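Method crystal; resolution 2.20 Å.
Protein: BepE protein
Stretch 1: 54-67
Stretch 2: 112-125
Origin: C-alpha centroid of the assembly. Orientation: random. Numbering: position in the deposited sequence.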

# COMPACT_ATOMS: atom_id res chain seq x y z
N VAL A 54 -6.30 4.13 6.56
CA VAL A 54 -5.89 3.14 7.54
C VAL A 54 -4.43 2.70 7.36
O VAL A 54 -3.71 2.48 8.34
CB VAL A 54 -6.85 1.94 7.49
CG1 VAL A 54 -6.28 0.82 8.22
CG2 VAL A 54 -8.17 2.34 8.10
N LEU A 55 -3.97 2.61 6.12
CA LEU A 55 -2.59 2.20 5.88
C LEU A 55 -1.66 3.35 5.49
O LEU A 55 -0.51 3.13 5.09
CB LEU A 55 -2.56 1.12 4.80
CG LEU A 55 -3.05 -0.25 5.25
CD1 LEU A 55 -2.96 -1.25 4.12
CD2 LEU A 55 -2.23 -0.72 6.44
N LYS A 56 -2.15 4.58 5.58
CA LYS A 56 -1.35 5.71 5.08
C LYS A 56 -0.01 5.85 5.79
O LYS A 56 1.05 5.98 5.15
CB LYS A 56 -2.14 7.01 5.19
CG LYS A 56 -3.15 7.18 4.07
CD LYS A 56 -3.62 8.61 4.05
CE LYS A 56 -2.44 9.54 4.01
NZ LYS A 56 -2.86 10.95 3.78
N GLU A 57 -0.06 5.81 7.12
CA GLU A 57 1.14 5.93 7.94
C GLU A 57 2.16 4.83 7.64
O GLU A 57 3.35 5.10 7.44
CB GLU A 57 0.75 5.90 9.42
CG GLU A 57 1.88 6.17 10.39
CD GLU A 57 1.35 6.49 11.78
OE1 GLU A 57 0.67 5.62 12.38
OE2 GLU A 57 1.61 7.61 12.26
N LYS A 58 1.69 3.59 7.57
CA LYS A 58 2.58 2.46 7.33
C LYS A 58 3.18 2.51 5.92
O LYS A 58 4.30 2.06 5.72
CB LYS A 58 1.85 1.14 7.55
CG LYS A 58 1.57 0.83 9.02
CD LYS A 58 1.61 -0.67 9.31
CE LYS A 58 1.39 -0.94 10.79
NZ LYS A 58 1.63 -2.38 11.15
N MET A 59 2.44 3.04 4.95
CA MET A 59 2.99 3.16 3.61
C MET A 59 4.10 4.21 3.59
O MET A 59 5.08 4.05 2.87
CB MET A 59 1.89 3.50 2.60
CG MET A 59 1.08 2.29 2.15
SD MET A 59 0.04 2.68 0.75
CE MET A 59 -1.15 3.84 1.47
N GLN A 60 3.94 5.27 4.39
CA GLN A 60 5.00 6.27 4.52
C GLN A 60 6.21 5.63 5.18
O GLN A 60 7.34 5.89 4.79
CB GLN A 60 4.53 7.48 5.33
CG GLN A 60 3.54 8.38 4.59
CD GLN A 60 4.11 8.95 3.31
OE1 GLN A 60 5.11 9.69 3.33
NE2 GLN A 60 3.50 8.61 2.18
N GLU A 61 5.96 4.78 6.16
CA GLU A 61 7.05 4.14 6.89
C GLU A 61 7.85 3.24 5.96
O GLU A 61 9.08 3.16 6.06
CB GLU A 61 6.52 3.35 8.08
CG GLU A 61 6.25 4.24 9.28
CD GLU A 61 5.37 3.60 10.34
OE1 GLU A 61 4.99 2.42 10.18
OE2 GLU A 61 5.06 4.29 11.33
N VAL A 62 7.16 2.58 5.04
CA VAL A 62 7.83 1.71 4.10
C VAL A 62 8.78 2.51 3.18
O VAL A 62 9.86 2.04 2.87
CB VAL A 62 6.81 0.89 3.31
CG1 VAL A 62 7.47 0.19 2.14
CG2 VAL A 62 6.15 -0.12 4.24
N LEU A 63 8.39 3.72 2.78
CA LEU A 63 9.31 4.56 2.00
C LEU A 63 10.64 4.74 2.73
O LEU A 63 11.69 4.65 2.11
CB LEU A 63 8.69 5.93 1.70
CG LEU A 63 7.60 5.97 0.63
CD1 LEU A 63 7.25 7.40 0.25
CD2 LEU A 63 8.04 5.18 -0.60
N GLN A 64 10.59 4.98 4.04
CA GLN A 64 11.82 5.17 4.80
C GLN A 64 12.61 3.87 4.95
O GLN A 64 13.83 3.90 5.03
CB GLN A 64 11.52 5.76 6.19
CG GLN A 64 10.88 7.15 6.16
CD GLN A 64 11.71 8.18 5.39
OE1 GLN A 64 12.93 8.04 5.24
NE2 GLN A 64 11.05 9.23 4.91
N LYS A 65 11.92 2.74 5.00
CA LYS A 65 12.60 1.45 5.10
C LYS A 65 11.91 0.38 4.25
O LYS A 65 11.10 -0.39 4.75
CB LYS A 65 12.70 0.99 6.56
CG LYS A 65 13.59 -0.23 6.76
CD LYS A 65 13.84 -0.54 8.24
CE LYS A 65 14.55 0.60 8.95
NZ LYS A 65 14.77 0.33 10.40
N PRO A 66 12.24 0.34 2.95
CA PRO A 66 11.59 -0.57 1.99
C PRO A 66 11.58 -2.04 2.41
O PRO A 66 10.67 -2.79 2.04
CB PRO A 66 12.43 -0.37 0.72
CG PRO A 66 12.95 1.03 0.85
CD PRO A 66 13.20 1.25 2.31
N SER A 67 12.57 -2.42 3.21
CA SER A 67 12.71 -3.80 3.67
C SER A 67 11.55 -4.24 4.55
O SER A 67 11.38 -5.43 4.81
CB SER A 67 14.03 -3.96 4.43
OG SER A 67 13.97 -3.29 5.68
N ALA A 112 -2.96 -4.45 -4.68
CA ALA A 112 -2.54 -3.05 -4.69
C ALA A 112 -1.37 -2.85 -3.74
O ALA A 112 -0.42 -2.14 -4.06
CB ALA A 112 -3.68 -2.15 -4.33
N LEU A 113 -1.43 -3.52 -2.60
CA LEU A 113 -0.40 -3.40 -1.58
C LEU A 113 0.91 -4.09 -1.97
O LEU A 113 1.99 -3.56 -1.73
CB LEU A 113 -0.90 -3.97 -0.26
CG LEU A 113 -0.08 -3.66 1.00
CD1 LEU A 113 0.08 -2.16 1.19
CD2 LEU A 113 -0.80 -4.25 2.21
N ASP A 114 0.79 -5.28 -2.55
CA ASP A 114 1.91 -5.96 -3.17
C ASP A 114 2.56 -5.08 -4.22
O ASP A 114 3.78 -4.97 -4.29
CB ASP A 114 1.47 -7.28 -3.82
CG ASP A 114 1.26 -8.37 -2.81
OD1 ASP A 114 0.95 -8.04 -1.65
OD2 ASP A 114 1.40 -9.56 -3.18
N GLY A 115 1.72 -4.47 -5.06
CA GLY A 115 2.19 -3.54 -6.08
C GLY A 115 2.93 -2.36 -5.48
O GLY A 115 4.02 -2.00 -5.95
N TYR A 116 2.36 -1.76 -4.43
CA TYR A 116 3.01 -0.65 -3.75
C TYR A 116 4.39 -1.03 -3.19
O TYR A 116 5.38 -0.33 -3.45
CB TYR A 116 2.14 -0.12 -2.59
CG TYR A 116 2.84 0.98 -1.82
CD1 TYR A 116 2.89 2.29 -2.33
CD2 TYR A 116 3.47 0.72 -0.62
CE1 TYR A 116 3.54 3.30 -1.63
CE2 TYR A 116 4.14 1.73 0.08
CZ TYR A 116 4.17 3.01 -0.43
OH TYR A 116 4.82 4.00 0.27
N THR A 117 4.45 -2.11 -2.41
CA THR A 117 5.69 -2.43 -1.71
C THR A 117 6.76 -2.93 -2.69
O THR A 117 7.95 -2.66 -2.52
CB THR A 117 5.46 -3.46 -0.57
OG1 THR A 117 4.87 -4.65 -1.11
CG2 THR A 117 4.53 -2.88 0.49
N SER A 118 6.35 -3.63 -3.74
CA SER A 118 7.30 -4.02 -4.78
C SER A 118 7.81 -2.79 -5.55
O SER A 118 8.99 -2.71 -5.89
CB SER A 118 6.67 -5.01 -5.75
OG SER A 118 6.24 -6.17 -5.06
N ALA A 119 6.92 -1.84 -5.82
CA ALA A 119 7.34 -0.64 -6.55
C ALA A 119 8.33 0.18 -5.72
O ALA A 119 9.29 0.72 -6.25
CB ALA A 119 6.15 0.20 -6.94
N VAL A 120 8.08 0.26 -4.42
CA VAL A 120 8.99 0.95 -3.51
C VAL A 120 10.36 0.28 -3.49
O VAL A 120 11.40 0.93 -3.58
CB VAL A 120 8.42 1.02 -2.07
CG1 VAL A 120 9.50 1.51 -1.12
CG2 VAL A 120 7.19 1.93 -2.01
N THR A 121 10.35 -1.04 -3.36
CA THR A 121 11.59 -1.80 -3.37
C THR A 121 12.30 -1.65 -4.72
O THR A 121 13.50 -1.45 -4.78
CB THR A 121 11.32 -3.29 -3.06
OG1 THR A 121 11.00 -3.42 -1.66
CG2 THR A 121 12.55 -4.15 -3.39
N GLN A 122 11.53 -1.71 -5.79
CA GLN A 122 12.08 -1.61 -7.14
C GLN A 122 12.65 -0.21 -7.40
O GLN A 122 13.61 -0.05 -8.14
CB GLN A 122 11.00 -1.96 -8.15
CG GLN A 122 11.33 -1.82 -9.61
CD GLN A 122 10.16 -2.25 -10.48
OE1 GLN A 122 10.26 -3.22 -11.24
NE2 GLN A 122 9.02 -1.55 -10.36
N ALA A 123 12.06 0.80 -6.76
CA ALA A 123 12.51 2.17 -6.98
C ALA A 123 13.80 2.43 -6.23
O ALA A 123 14.70 3.09 -6.75
CB ALA A 123 11.44 3.17 -6.56
N GLN A 124 13.88 1.92 -5.00
CA GLN A 124 15.07 2.08 -4.17
C GLN A 124 16.27 1.48 -4.87
O GLN A 124 17.36 2.04 -4.88
CB GLN A 124 14.90 1.43 -2.79
CG GLN A 124 16.17 1.53 -1.93
CD GLN A 124 16.11 0.71 -0.65
OE1 GLN A 124 15.71 -0.46 -0.66
NE2 GLN A 124 16.50 1.33 0.46
N GLU A 125 16.05 0.31 -5.46
CA GLU A 125 17.11 -0.39 -6.15
C GLU A 125 17.59 0.43 -7.34
O GLU A 125 18.79 0.60 -7.52
CB GLU A 125 16.65 -1.78 -6.59
O HOH W 1 8.53 -2.27 -0.07

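How do the two backbones lie against each other? The helix of residues 56-64 and the helix of residues 112-125 run in nearly the same direction, 22° apart, with their axes 10.1 Å apart at closest approach. That spacing leaves room for side chains between them. The backbones come nearest after the first helix ends, where P66 CA is 5.5 Å from T121 CA.

What does Y116 contribute? Its CA-to-CB bond points toward the first stretch, and Y116 OH donates a hydrogen bond to M59 O, at a short 2.6 Å. That carbonyl oxygen also accepts a weak helix bond from L63 N, 3.3 Å from M59 O, so the hydroxyl adds a second donor. M59 covers one face of the Y116 ring, with M59 SD 4.0 Å from the ring centroid and almost exactly above it.

Which apolar side chains fill the rest? L55 CD1 meets L113 CD2 at 4.2 Å. Farther along, V120 meets both L63 (L63 CD2 to V120 CG2, 3.6 Å) and P66 (P66 CB to V120 CG1, 3.9 Å). These contacts are dispersive and keep buried carbon away from solvent.

Where does water help? Near the loop, one water donates to P66 O at 3.0 Å and T117 O at 2.5 Å, linking the two backbones.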